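Endo-xylogalacturonan hydrolase A (Aspergillus tubingensis, PDB 4C2L) cleaves the xylose-substituted galacturonan backbone of xylogalacturonan, a component of the hairy regions of pectin, as a secreted family 28 glycoside hydrolase. Local coordinates at residues Val213-Lys216 against Tyr221-Val224; Val284-Phe289 against Tyr296-Gln301; Val168-Leu173 against Asp189-Gly194; Ala256-Ile259 against Lys263-Gly266; Tyr130-Leu135 against Pro185-Gly190. All coordinates share one frame; numbering follows the deposited sequence.

Interaction 1 of 5, residues Val213-Lys216 against Tyr221-Val224; sequences VAFK and YVTV. With NAG (2-acetamido-2-deoxy-beta-D-glucopyranose), chain B; SO4 (sulfate ion), chain E.
Strand 213-215, with Val213 and Phe215, faces strand 222-224, with Val222 and Val224; the segment axes run nearly antiparallel, 161° between their directions, and come no closer than 10.4 Å. No hydrogen bond crosses that gap. The two strands lie in different walls of the parallel beta-helix, and their side chains fill the space between. Phe215 does most of the bridging. With its CG anti to the carbonyl carbon (chi1 -51°), the ring reaches across and presents its rim to both valines. Phe215 CE1 meets Val222 CG1 at 3.6 Å, with the methyl in the plane of the ring. Next along the rim, Phe215 CZ lies 4.0 Å from Val224 CG2. Val224 CG2 also touches Val213 CG1, at 4.3 Å, so one methyl meets both residues of strand 213-215. Ile251 and Val253 of strand 246-259 and Ile201 add to this hydrophobic layer. Away from this layer, Lys216 NZ is bonded to Gly238 O and has a weak hydrogen bond of 3.3 Å to O4 of a sulfate, probably from the crystallisation liquor. Tyr221 packs against the attached glycan, its CD1 within 3.7 Å of NAG C5. Between the strands the walls meet through methyl and ring carbons alone, so this part of the contact rests on shape and the exclusion of water.

Interaction 2 of 5, residues Val284-Phe289 against Tyr296-Gln301; sequences VTFNDF and YAFQIQ. With SO4 (sulfate ion), chain I.
Phe286 and Phe298 form a T-shaped aromatic pair in the interior of the beta-helix. The edge of Phe298 points at one face of Phe286. The ring centroids are 5.0 Å apart and the planes are inclined at 75°. Phe298 CE1 stands 3.5 Å above the Phe286 plane, offset toward the rim, and lies 3.6 Å from Phe286 CD1. Phe298 CZ is just as close to Phe286 CE1, so a whole C-C edge is used. Chi1 of -159° swings the Phe298 ring away from its own backbone nitrogen, which brings its end to Phe286 although the CB does not point there. Both residues belong to the fourth PbH1 repeat, in which the chain passes from one wall of the right-handed parallel beta-helix to another. Ala265 of the preceding coil and Val325 and Phe328 of the following one pack around the pair. Phe289 CZ lies at the edge of the Phe286 ring, in its plane. On the outer side of strand 284-287, Asn287 ND2 donates a nearly straight hydrogen bond of 2.8 Å to O4 of a sulfate that probably comes from the crystallisation liquor. Asn287 ND2 is also bonded to Thr254 OG1, and Asn287 OD1 to Ser326 OG, which ties neighbouring coils together.

Interaction 3 of 5, residues Val168-Leu173 against Asp189-Gly194; sequences VVFSNL and DGFDIG
The ring of Phe170 takes the edge of Phe191 on one face, and the ring of Phe191 has Leu173 CD1 at its edge, near the ring plane. Phe191 CE2 is the atom that comes down on Phe170. It stands 3.6 Å above the plane, toward the rim, and is 3.6 Å from Phe170 CG and 3.7 Å from Phe170 CD2. The centroids are 5.1 Å apart and the planes make 72°, which is an edge-to-face (T-shaped) pair. Chi1 of -57° puts the Phe191 ring on the side of its backbone nitrogen, where its CE2 edge meets Phe170. The two side chains come from facing strands and run alongside each other, pointing opposite ways. Leu173 CD1 reaches Phe191 CZ at 4.3 Å. Ile193 CD1 makes a looser contact with Phe170 CE1 at 4.5 Å, obliquely to the ring. The contact lies within the first PbH1 repeat and joins strand 168-171 to strand 191-193, on two different walls of the beta-helix. Ile201 of the next coil touches both phenylalanines. From the coil before, Asn159 touches both rings and Val161 touches Phe170 and Ile193. Asn159 also donates from its ND2 to Gly190 O, so a polar group is satisfied beside the aromatic pair. Asp189 OD2 is 2.5 Å from Asp192 OD1. Apolar side chains of 191-193 point into the core, while the acid groups of Asp189 and Asp192 gather on the other side, near Asp210, the probable proton donor.

Interaction 4 of 5, residues Ala256-Ile259 against Lys263-Gly266; sequences ATMI and KAAG
Met258 curls over Ala264, and almost the whole length of its side chain is used. Its first two carbons meet the methyl group. Met258 CB and Met258 CG each lie 3.8 Å from Ala264 CB. Further out, the chain follows the backbone: Met258 SD is 4.1 Å from Ala264 O, and the terminal methyl Met258 CE is 3.5 Å from Ala264 O. This path depends on three bends of the same sign, with chi1 -54°, chi2 -54° and chi3 -70°. They fold the thioether back, and the methyl ends beside the carbonyl oxygen instead of reaching straight ahead. The backbones are close here, with 5.4 Å between Met258 CA and Ala264 CA. No hydrogen bond joins the two segments. The third PbH1 repeat contains both, and they mark a corner of the beta-helix. The chain leaves strand 246-259, crosses a short loop, bends at Ala264 and Ala265, and then enters strand 266-269 of another wall. Met258 also touches Cys229 of the coil before and Phe289 of the coil after. The methyl of Ala265 serves a different group, meeting Phe286, Phe289 and Phe298. Lys263 runs in yet another direction. Its CB points away from Met258, and the side chain extends until the last bend, before NZ. There NZ is held by His233 O and Ser236 OG. The Lys263 side chain is about 5 Å from that of His233, an active-site residue by similarity, and about 4 Å from a bound sulfate, probably from the crystallisation liquor.

Interaction 5 of 5, residues Tyr130-Leu135 against Pro185-Gly190; sequences YSRPTL and PKNTDG
Arg132 grips the 185-190 loop with two nitrogens of its guanidinium group. Arg132 NH1 donates to the backbone Lys186 O at 2.8 Å, with an angle of 157° at the hydrogen. Arg132 NH2 donates to the side-chain Asn187 OD1 at 2.9 Å, in a more bent bond. Both acceptors lie in the guanidinium plane, so its edge does the binding. The guanidinium and amide planes stand 69° apart. Seen from Lys186 O, the donor comes from above the carbonyl plane. A bend at chi3 (-78°) turns the arginine end toward the loop. NH1 has a second acceptor in Pro155 O, and Phe124 makes a cation-pi contact with the group. The loop begins with a type II beta turn from Pro185 to Thr188. Asn187, Thr188 and Asp189 form the Asn-Thr-Asp signature of family 28, and the Asn187 side chain is about 3 Å from that of Asp210, the probable proton donor. Arg132 probably helps to hold Asn187 in place beside Asp210. Other bonds fix the turn. Thr188 OG1 donates to Pro185 O at 2.7 Å and is also bonded to Asp209 N. Asn187 O is met by Asn156 ND2, and Thr188 O by Asn208 ND2.

Interactions 1 to 4 are buried contacts of the beta-helix core, while interaction 5 is partly buried and lies at the cleft. Interactions 2 and 3 each use a T-shaped phenylalanine pair, in different repeats. Interaction 1 replaces it with one ring against valines, and interaction 4 with a methionine over an alanine corner. Interactions 1 and 3 are neighbours: strands 191-196 and 213-215 pair through Ala214 N to Phe191 O and Lys216 N to Ile193 O. Interactions 2 and 4 also touch, by probable backbone hydrogen bonds from Ala264 N to Tyr296 O and Gln299 N to Ala265 O. Interaction 5 shares Asp189 and Gly190 with interaction 3, but holds a loop by hydrogen bonds from a guanidinium group to neutral oxygens.

Interaction 1 of 5, residues Val213-Lys216 against Tyr221-Val224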
# COMPACT_ATOMS: atom_id res chain seq x y z
N VAL A 213 3.26 -1.77 0.33
CA VAL A 213 2.72 -1.05 1.48
C VAL A 213 3.40 0.29 1.44
O VAL A 213 4.62 0.36 1.26
CB VAL A 213 3.05 -1.76 2.83
CG1 VAL A 213 2.52 -0.93 4.01
CG2 VAL A 213 2.47 -3.18 2.86
N ALA A 214 2.61 1.37 1.53
CA ALA A 214 3.16 2.70 1.62
C ALA A 214 2.73 3.30 2.94
O ALA A 214 1.54 3.28 3.29
CB ALA A 214 2.69 3.57 0.46
N PHE A 215 3.72 3.78 3.70
CA PHE A 215 3.43 4.47 4.93
C PHE A 215 3.37 5.95 4.64
O PHE A 215 4.36 6.60 4.26
CB PHE A 215 4.46 4.13 6.00
CG PHE A 215 4.65 2.65 6.18
CD1 PHE A 215 3.73 1.89 6.89
CD2 PHE A 215 5.74 2.01 5.59
CE1 PHE A 215 3.90 0.52 7.05
CE2 PHE A 215 5.92 0.63 5.74
CZ PHE A 215 4.99 -0.11 6.46
N LYS A 216 2.16 6.47 4.80
CA LYS A 216 1.86 7.84 4.43
C LYS A 216 1.86 8.70 5.69
O LYS A 216 1.91 8.17 6.80
CB LYS A 216 0.49 7.87 3.73
CG LYS A 216 0.45 7.00 2.48
CD LYS A 216 1.46 7.51 1.44
CE LYS A 216 1.17 6.98 0.03
NZ LYS A 216 2.29 7.32 -0.89
N TYR A 221 2.49 3.20 14.65
CA TYR A 221 2.25 1.84 15.17
C TYR A 221 1.62 0.95 14.10
O TYR A 221 0.46 0.51 14.23
CB TYR A 221 1.42 1.86 16.45
CG TYR A 221 2.12 2.55 17.60
CD1 TYR A 221 3.28 2.01 18.15
CD2 TYR A 221 1.62 3.74 18.13
CE1 TYR A 221 3.94 2.65 19.19
CE2 TYR A 221 2.27 4.38 19.19
CZ TYR A 221 3.43 3.82 19.71
OH TYR A 221 4.08 4.45 20.75
N VAL A 222 2.39 0.69 13.06
CA VAL A 222 1.98 -0.24 12.00
C VAL A 222 2.90 -1.44 12.04
O VAL A 222 4.14 -1.30 12.12
CB VAL A 222 2.04 0.40 10.59
CG1 VAL A 222 1.48 -0.56 9.52
CG2 VAL A 222 1.27 1.72 10.58
N THR A 223 2.30 -2.62 12.00
CA THR A 223 3.06 -3.86 11.90
C THR A 223 2.68 -4.55 10.62
O THR A 223 1.49 -4.71 10.32
CB THR A 223 2.72 -4.79 13.08
OG1 THR A 223 3.13 -4.16 14.30
CG2 THR A 223 3.45 -6.13 12.96
N VAL A 224 3.69 -4.95 9.85
CA VAL A 224 3.46 -5.76 8.69
C VAL A 224 4.29 -7.03 8.95
O VAL A 224 5.51 -6.96 9.12
CB VAL A 224 3.98 -5.08 7.39
CG1 VAL A 224 3.73 -5.98 6.17
CG2 VAL A 224 3.32 -3.71 7.18
C1 NAG B . 4.94 -1.73 19.18
C2 NAG B . 4.49 -3.19 19.21
C3 NAG B . 3.01 -3.40 19.52
C4 NAG B . 2.44 -2.42 20.53
C5 NAG B . 2.98 -1.00 20.30
C6 NAG B . 2.52 -0.05 21.39
C7 NAG B . 5.79 -4.66 17.77
C8 NAG B . 5.97 -5.26 16.40
N2 NAG B . 4.76 -3.83 17.93
O3 NAG B . 2.89 -4.70 20.05
O4 NAG B . 1.03 -2.45 20.46
O5 NAG B . 4.40 -1.01 20.27
O6 NAG B . 3.08 -0.49 22.61
O7 NAG B . 6.58 -4.91 18.68
S SO4 E . 3.73 8.95 -3.81
O1 SO4 E . 4.06 8.04 -4.92
O2 SO4 E . 4.24 10.31 -4.15
O3 SO4 E . 4.38 8.39 -2.61
O4 SO4 E . 2.27 9.05 -3.66

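Interaction 2 of 5, residues Val284-Phe289 against Tyr296-Gln301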
# COMPACT_ATOMS: atom_id res chain seq x y z
N VAL A 284 11.62 2.94 12.49
CA VAL A 284 11.11 2.10 11.42
C VAL A 284 12.08 0.96 11.23
O VAL A 284 13.26 1.18 10.99
CB VAL A 284 10.92 2.89 10.11
CG1 VAL A 284 10.48 1.96 8.99
CG2 VAL A 284 9.90 4.02 10.32
N THR A 285 11.57 -0.27 11.33
CA THR A 285 12.42 -1.44 11.12
C THR A 285 11.93 -2.26 9.93
O THR A 285 10.74 -2.56 9.83
CB THR A 285 12.39 -2.34 12.37
OG1 THR A 285 12.99 -1.64 13.46
CG2 THR A 285 13.16 -3.66 12.11
N PHE A 286 12.87 -2.62 9.05
CA PHE A 286 12.62 -3.51 7.93
C PHE A 286 13.47 -4.74 8.25
O PHE A 286 14.70 -4.67 8.22
CB PHE A 286 13.12 -2.90 6.63
CG PHE A 286 12.55 -1.54 6.29
CD1 PHE A 286 13.17 -0.38 6.73
CD2 PHE A 286 11.42 -1.43 5.47
CE1 PHE A 286 12.66 0.88 6.39
CE2 PHE A 286 10.91 -0.18 5.12
CZ PHE A 286 11.54 0.98 5.59
N ASN A 287 12.81 -5.84 8.57
CA ASN A 287 13.50 -7.06 9.02
C ASN A 287 13.16 -8.29 8.17
O ASN A 287 12.02 -8.45 7.73
CB ASN A 287 13.13 -7.35 10.47
CG ASN A 287 13.85 -8.57 11.02
OD1 ASN A 287 15.08 -8.60 11.12
ND2 ASN A 287 13.07 -9.59 11.39
N ASP A 288 14.14 -9.16 7.95
CA ASP A 288 13.86 -10.46 7.31
C ASP A 288 13.22 -10.28 5.93
O ASP A 288 12.09 -10.75 5.68
CB ASP A 288 12.95 -11.31 8.20
CG ASP A 288 13.70 -12.05 9.30
OD1 ASP A 288 14.94 -11.90 9.41
OD2 ASP A 288 13.03 -12.78 10.07
N PHE A 289 13.92 -9.59 5.05
CA PHE A 289 13.48 -9.43 3.67
C PHE A 289 14.22 -10.38 2.76
O PHE A 289 15.45 -10.56 2.87
CB PHE A 289 13.74 -8.02 3.15
CG PHE A 289 12.67 -7.02 3.49
CD1 PHE A 289 12.30 -6.78 4.81
CD2 PHE A 289 12.07 -6.27 2.48
CE1 PHE A 289 11.32 -5.84 5.13
CE2 PHE A 289 11.08 -5.32 2.78
CZ PHE A 289 10.72 -5.10 4.10
N TYR A 296 16.61 -2.58 -6.50
CA TYR A 296 17.41 -2.26 -5.33
C TYR A 296 16.86 -3.04 -4.16
O TYR A 296 15.65 -3.26 -4.06
CB TYR A 296 17.31 -0.78 -4.98
CG TYR A 296 18.02 0.21 -5.87
CD1 TYR A 296 19.37 0.03 -6.22
CD2 TYR A 296 17.38 1.36 -6.30
CE1 TYR A 296 20.02 0.97 -7.02
CE2 TYR A 296 18.02 2.30 -7.09
CZ TYR A 296 19.34 2.10 -7.44
OH TYR A 296 19.97 3.03 -8.23
N ALA A 297 17.74 -3.42 -3.24
CA ALA A 297 17.32 -4.01 -1.99
C ALA A 297 16.77 -2.92 -1.07
O ALA A 297 15.78 -3.13 -0.37
CB ALA A 297 18.49 -4.71 -1.32
N PHE A 298 17.44 -1.77 -1.06
CA PHE A 298 16.99 -0.65 -0.23
C PHE A 298 17.31 0.67 -0.90
O PHE A 298 18.35 0.80 -1.58
CB PHE A 298 17.60 -0.70 1.17
CG PHE A 298 16.83 0.09 2.19
CD1 PHE A 298 15.72 -0.46 2.81
CD2 PHE A 298 17.19 1.40 2.49
CE1 PHE A 298 14.98 0.28 3.74
CE2 PHE A 298 16.46 2.14 3.42
CZ PHE A 298 15.35 1.58 4.04
N GLN A 299 16.45 1.66 -0.70
CA GLN A 299 16.69 2.94 -1.34
C GLN A 299 16.22 4.06 -0.44
O GLN A 299 15.17 3.95 0.19
CB GLN A 299 15.97 3.00 -2.70
CG GLN A 299 16.21 4.28 -3.46
CD GLN A 299 15.60 4.29 -4.84
OE1 GLN A 299 14.78 3.42 -5.18
NE2 GLN A 299 15.96 5.29 -5.64
N ILE A 300 17.03 5.11 -0.36
CA ILE A 300 16.58 6.34 0.25
C ILE A 300 16.61 7.42 -0.81
O ILE A 300 17.66 7.66 -1.45
CB ILE A 300 17.46 6.76 1.45
CG1 ILE A 300 17.37 5.71 2.57
CG2 ILE A 300 17.01 8.13 1.96
CD1 ILE A 300 18.35 5.95 3.70
N GLN A 301 15.46 8.06 -0.99
CA GLN A 301 15.33 9.18 -1.90
C GLN A 301 15.07 10.42 -1.08
O GLN A 301 14.15 10.45 -0.26
CB GLN A 301 14.17 8.95 -2.88
CG GLN A 301 14.45 7.86 -3.90
CD GLN A 301 13.19 7.44 -4.63
OE1 GLN A 301 12.78 8.07 -5.60
NE2 GLN A 301 12.55 6.39 -4.15
S SO4 I . 14.65 -13.18 13.10
O1 SO4 I . 14.84 -14.06 11.93
O2 SO4 I . 15.97 -12.76 13.62
O3 SO4 I . 13.92 -13.91 14.16
O4 SO4 I . 13.87 -11.99 12.70

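Interaction 3 of 5, residues Val168-Leu173 against Asp189-Gly194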
# COMPACT_ATOMS: atom_id res chain seq x y z
N VAL A 168 -6.88 -1.68 13.15
CA VAL A 168 -7.32 -2.19 11.86
C VAL A 168 -6.40 -3.36 11.52
O VAL A 168 -5.17 -3.22 11.55
CB VAL A 168 -7.20 -1.11 10.78
CG1 VAL A 168 -7.67 -1.63 9.43
CG2 VAL A 168 -8.00 0.12 11.20
N VAL A 169 -7.00 -4.49 11.18
CA VAL A 169 -6.21 -5.68 10.87
C VAL A 169 -6.60 -6.25 9.51
O VAL A 169 -7.77 -6.54 9.27
CB VAL A 169 -6.36 -6.78 11.95
CG1 VAL A 169 -5.55 -8.01 11.56
CG2 VAL A 169 -5.91 -6.27 13.30
N PHE A 170 -5.60 -6.42 8.63
CA PHE A 170 -5.77 -7.07 7.33
C PHE A 170 -5.05 -8.40 7.45
O PHE A 170 -3.86 -8.43 7.74
CB PHE A 170 -5.09 -6.26 6.22
CG PHE A 170 -5.67 -4.88 6.01
CD1 PHE A 170 -5.16 -3.79 6.71
CD2 PHE A 170 -6.68 -4.66 5.08
CE1 PHE A 170 -5.66 -2.50 6.51
CE2 PHE A 170 -7.20 -3.38 4.88
CZ PHE A 170 -6.68 -2.30 5.59
N SER A 171 -5.77 -9.50 7.23
CA SER A 171 -5.15 -10.83 7.38
C SER A 171 -5.53 -11.79 6.26
O SER A 171 -6.68 -11.81 5.84
CB SER A 171 -5.59 -11.44 8.73
OG SER A 171 -5.04 -12.72 8.88
N ASN A 172 -4.58 -12.60 5.80
CA ASN A 172 -4.88 -13.67 4.85
C ASN A 172 -5.58 -13.14 3.60
O ASN A 172 -6.65 -13.63 3.21
CB ASN A 172 -5.76 -14.73 5.53
CG ASN A 172 -5.01 -15.51 6.58
OD1 ASN A 172 -3.85 -15.87 6.37
ND2 ASN A 172 -5.64 -15.77 7.70
N LEU A 173 -5.00 -12.11 2.99
CA LEU A 173 -5.57 -11.52 1.79
C LEU A 173 -4.74 -11.89 0.57
O LEU A 173 -3.50 -11.96 0.63
CB LEU A 173 -5.64 -9.99 1.90
CG LEU A 173 -6.46 -9.36 3.02
CD1 LEU A 173 -6.45 -7.84 2.87
CD2 LEU A 173 -7.91 -9.87 2.99
N ASP A 189 -1.44 0.47 -5.49
CA ASP A 189 -0.79 0.25 -4.18
C ASP A 189 -1.57 -0.78 -3.37
O ASP A 189 -2.81 -0.73 -3.32
CB ASP A 189 -0.82 1.53 -3.33
CG ASP A 189 -0.12 2.71 -3.98
OD1 ASP A 189 0.12 2.72 -5.20
OD2 ASP A 189 0.16 3.68 -3.23
N GLY A 190 -0.88 -1.71 -2.71
CA GLY A 190 -1.59 -2.68 -1.88
C GLY A 190 -2.25 -2.02 -0.67
O GLY A 190 -3.43 -2.26 -0.38
N PHE A 191 -1.47 -1.25 0.08
CA PHE A 191 -1.97 -0.63 1.31
C PHE A 191 -1.33 0.73 1.41
O PHE A 191 -0.11 0.83 1.43
CB PHE A 191 -1.54 -1.45 2.55
CG PHE A 191 -1.98 -2.87 2.50
CD1 PHE A 191 -1.23 -3.83 1.82
CD2 PHE A 191 -3.17 -3.26 3.10
CE1 PHE A 191 -1.64 -5.15 1.76
CE2 PHE A 191 -3.59 -4.58 3.04
CZ PHE A 191 -2.83 -5.52 2.37
N ASP A 192 -2.17 1.77 1.48
CA ASP A 192 -1.68 3.11 1.73
C ASP A 192 -2.13 3.41 3.15
O ASP A 192 -3.33 3.63 3.38
CB ASP A 192 -2.33 4.11 0.77
CG ASP A 192 -1.64 4.18 -0.59
OD1 ASP A 192 -0.64 3.48 -0.83
OD2 ASP A 192 -2.12 4.96 -1.41
N ILE A 193 -1.19 3.39 4.09
CA ILE A 193 -1.54 3.55 5.50
C ILE A 193 -1.17 4.95 5.94
O ILE A 193 0.00 5.28 6.04
CB ILE A 193 -0.84 2.48 6.39
CG1 ILE A 193 -1.13 1.06 5.84
CG2 ILE A 193 -1.27 2.63 7.86
CD1 ILE A 193 -2.60 0.67 5.79
N GLY A 194 -2.19 5.79 6.14
CA GLY A 194 -2.00 7.17 6.56
C GLY A 194 -2.35 7.34 8.02
O GLY A 194 -2.00 6.49 8.86

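Interaction 4 of 5, residues Ala256-Ile259 against Lys263-Gly266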
# COMPACT_ATOMS: atom_id res chain seq x y z
N ALA A 256 9.23 -10.11 4.60
CA ALA A 256 8.77 -9.65 3.29
C ALA A 256 9.52 -10.34 2.17
O ALA A 256 10.75 -10.29 2.11
CB ALA A 256 8.93 -8.15 3.16
N THR A 257 8.77 -10.98 1.28
CA THR A 257 9.37 -11.53 0.07
C THR A 257 9.02 -10.61 -1.08
O THR A 257 7.84 -10.51 -1.47
CB THR A 257 8.85 -12.95 -0.18
OG1 THR A 257 9.15 -13.76 0.96
CG2 THR A 257 9.50 -13.57 -1.46
N MET A 258 10.04 -9.94 -1.60
CA MET A 258 9.89 -8.90 -2.60
C MET A 258 10.46 -9.41 -3.92
O MET A 258 11.68 -9.61 -4.06
CB MET A 258 10.63 -7.63 -2.15
CG MET A 258 10.21 -7.13 -0.76
SD MET A 258 8.43 -6.87 -0.57
CE MET A 258 8.22 -5.44 -1.60
N ILE A 259 9.56 -9.64 -4.87
CA ILE A 259 9.90 -10.29 -6.13
C ILE A 259 9.69 -9.29 -7.27
O ILE A 259 8.62 -8.68 -7.37
CB ILE A 259 8.97 -11.51 -6.36
CG1 ILE A 259 9.10 -12.50 -5.20
CG2 ILE A 259 9.28 -12.16 -7.71
CD1 ILE A 259 7.94 -13.49 -5.08
N LYS A 263 12.12 -1.54 -5.82
CA LYS A 263 12.95 -1.61 -4.61
C LYS A 263 12.24 -2.55 -3.66
O LYS A 263 11.01 -2.65 -3.70
CB LYS A 263 13.16 -0.22 -3.97
CG LYS A 263 11.89 0.41 -3.39
CD LYS A 263 12.16 1.79 -2.78
CE LYS A 263 10.91 2.37 -2.11
NZ LYS A 263 9.88 2.78 -3.10
N ALA A 264 12.99 -3.27 -2.85
CA ALA A 264 12.37 -4.11 -1.85
C ALA A 264 11.80 -3.23 -0.74
O ALA A 264 10.72 -3.47 -0.22
CB ALA A 264 13.38 -5.10 -1.28
N ALA A 265 12.53 -2.18 -0.41
CA ALA A 265 12.12 -1.31 0.69
C ALA A 265 12.78 0.03 0.53
O ALA A 265 13.82 0.15 -0.12
CB ALA A 265 12.51 -1.92 2.03
N GLY A 266 12.16 1.07 1.09
CA GLY A 266 12.81 2.37 1.02
C GLY A 266 12.06 3.49 1.71
O GLY A 266 10.99 3.28 2.29

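Interaction 5 of 5, residues Tyr130-Leu135 against Pro185-Gly190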
# COMPACT_ATOMS: atom_id res chain seq x y z
N TYR A 130 -7.26 11.41 -15.52
CA TYR A 130 -8.35 10.57 -15.03
C TYR A 130 -8.08 10.16 -13.57
O TYR A 130 -7.02 9.61 -13.26
CB TYR A 130 -8.58 9.34 -15.93
CG TYR A 130 -9.75 8.51 -15.47
CD1 TYR A 130 -11.03 9.07 -15.42
CD2 TYR A 130 -9.58 7.19 -15.07
CE1 TYR A 130 -12.12 8.33 -14.98
CE2 TYR A 130 -10.68 6.43 -14.64
CZ TYR A 130 -11.94 7.02 -14.58
OH TYR A 130 -13.04 6.29 -14.13
N SER A 131 -9.03 10.45 -12.69
CA SER A 131 -8.88 10.24 -11.25
C SER A 131 -9.73 9.03 -10.86
O SER A 131 -10.93 8.98 -11.14
CB SER A 131 -9.37 11.50 -10.50
OG SER A 131 -9.28 11.33 -9.11
N ARG A 132 -9.07 8.05 -10.24
CA ARG A 132 -9.69 6.75 -9.93
C ARG A 132 -9.90 6.53 -8.43
O ARG A 132 -9.09 6.99 -7.61
CB ARG A 132 -8.80 5.61 -10.45
CG ARG A 132 -8.57 5.64 -11.96
CD ARG A 132 -7.37 4.79 -12.32
NE ARG A 132 -6.13 5.52 -12.00
CZ ARG A 132 -4.93 4.96 -11.87
NH1 ARG A 132 -4.79 3.64 -11.97
NH2 ARG A 132 -3.87 5.72 -11.63
N PRO A 133 -10.96 5.79 -8.07
CA PRO A 133 -11.24 5.53 -6.66
C PRO A 133 -10.36 4.43 -6.06
O PRO A 133 -9.86 3.57 -6.78
CB PRO A 133 -12.69 5.03 -6.68
CG PRO A 133 -12.82 4.37 -8.03
CD PRO A 133 -11.99 5.23 -8.96
N THR A 134 -10.24 4.44 -4.73
CA THR A 134 -9.64 3.35 -3.95
C THR A 134 -10.68 2.26 -3.74
O THR A 134 -11.85 2.57 -3.50
CB THR A 134 -9.19 3.92 -2.60
OG1 THR A 134 -8.14 4.85 -2.89
CG2 THR A 134 -8.72 2.82 -1.60
N LEU A 135 -10.25 1.00 -3.82
CA LEU A 135 -11.20 -0.11 -3.73
C LEU A 135 -11.82 -0.25 -2.33
O LEU A 135 -13.06 -0.32 -2.22
CB LEU A 135 -10.51 -1.43 -4.16
CG LEU A 135 -11.36 -2.68 -3.99
CD1 LEU A 135 -12.54 -2.63 -4.97
CD2 LEU A 135 -10.49 -3.90 -4.25
N PRO A 185 -1.31 -1.93 -14.70
CA PRO A 185 -2.24 -1.50 -13.65
C PRO A 185 -1.56 -0.45 -12.75
O PRO A 185 -1.14 -0.75 -11.63
CB PRO A 185 -2.53 -2.78 -12.88
CG PRO A 185 -1.36 -3.68 -13.13
CD PRO A 185 -0.79 -3.29 -14.46
N LYS A 186 -1.45 0.77 -13.26
CA LYS A 186 -0.71 1.84 -12.58
C LYS A 186 -1.31 2.19 -11.21
O LYS A 186 -2.52 2.20 -11.06
CB LYS A 186 -0.73 3.12 -13.42
CG LYS A 186 0.09 3.05 -14.69
CD LYS A 186 1.57 3.06 -14.41
CE LYS A 186 2.35 3.31 -15.70
NZ LYS A 186 3.82 3.29 -15.43
N ASN A 187 -0.44 2.48 -10.24
CA ASN A 187 -0.86 3.01 -8.94
C ASN A 187 -1.77 2.07 -8.17
O ASN A 187 -2.63 2.52 -7.42
CB ASN A 187 -1.54 4.38 -9.13
CG ASN A 187 -0.68 5.34 -9.95
OD1 ASN A 187 -1.01 5.65 -11.09
ND2 ASN A 187 0.43 5.80 -9.36
N THR A 188 -1.58 0.77 -8.38
CA THR A 188 -2.36 -0.23 -7.65
C THR A 188 -1.70 -0.57 -6.31
O THR A 188 -1.44 -1.74 -6.02
CB THR A 188 -2.62 -1.48 -8.51
OG1 THR A 188 -1.41 -1.89 -9.16
CG2 THR A 188 -3.71 -1.15 -9.56
N ASP A 189 -1.44 0.47 -5.49
CA ASP A 189 -0.79 0.25 -4.18
C ASP A 189 -1.57 -0.78 -3.37
O ASP A 189 -2.81 -0.73 -3.32
CB ASP A 189 -0.82 1.53 -3.33
CG ASP A 189 -0.12 2.71 -3.98
OD1 ASP A 189 0.12 2.72 -5.20
OD2 ASP A 189 0.16 3.68 -3.23
N GLY A 190 -0.88 -1.71 -2.71
CA GLY A 190 -1.59 -2.68 -1.88
C GLY A 190 -2.25 -2.02 -0.67
O GLY A 190 -3.43 -2.26 -0.38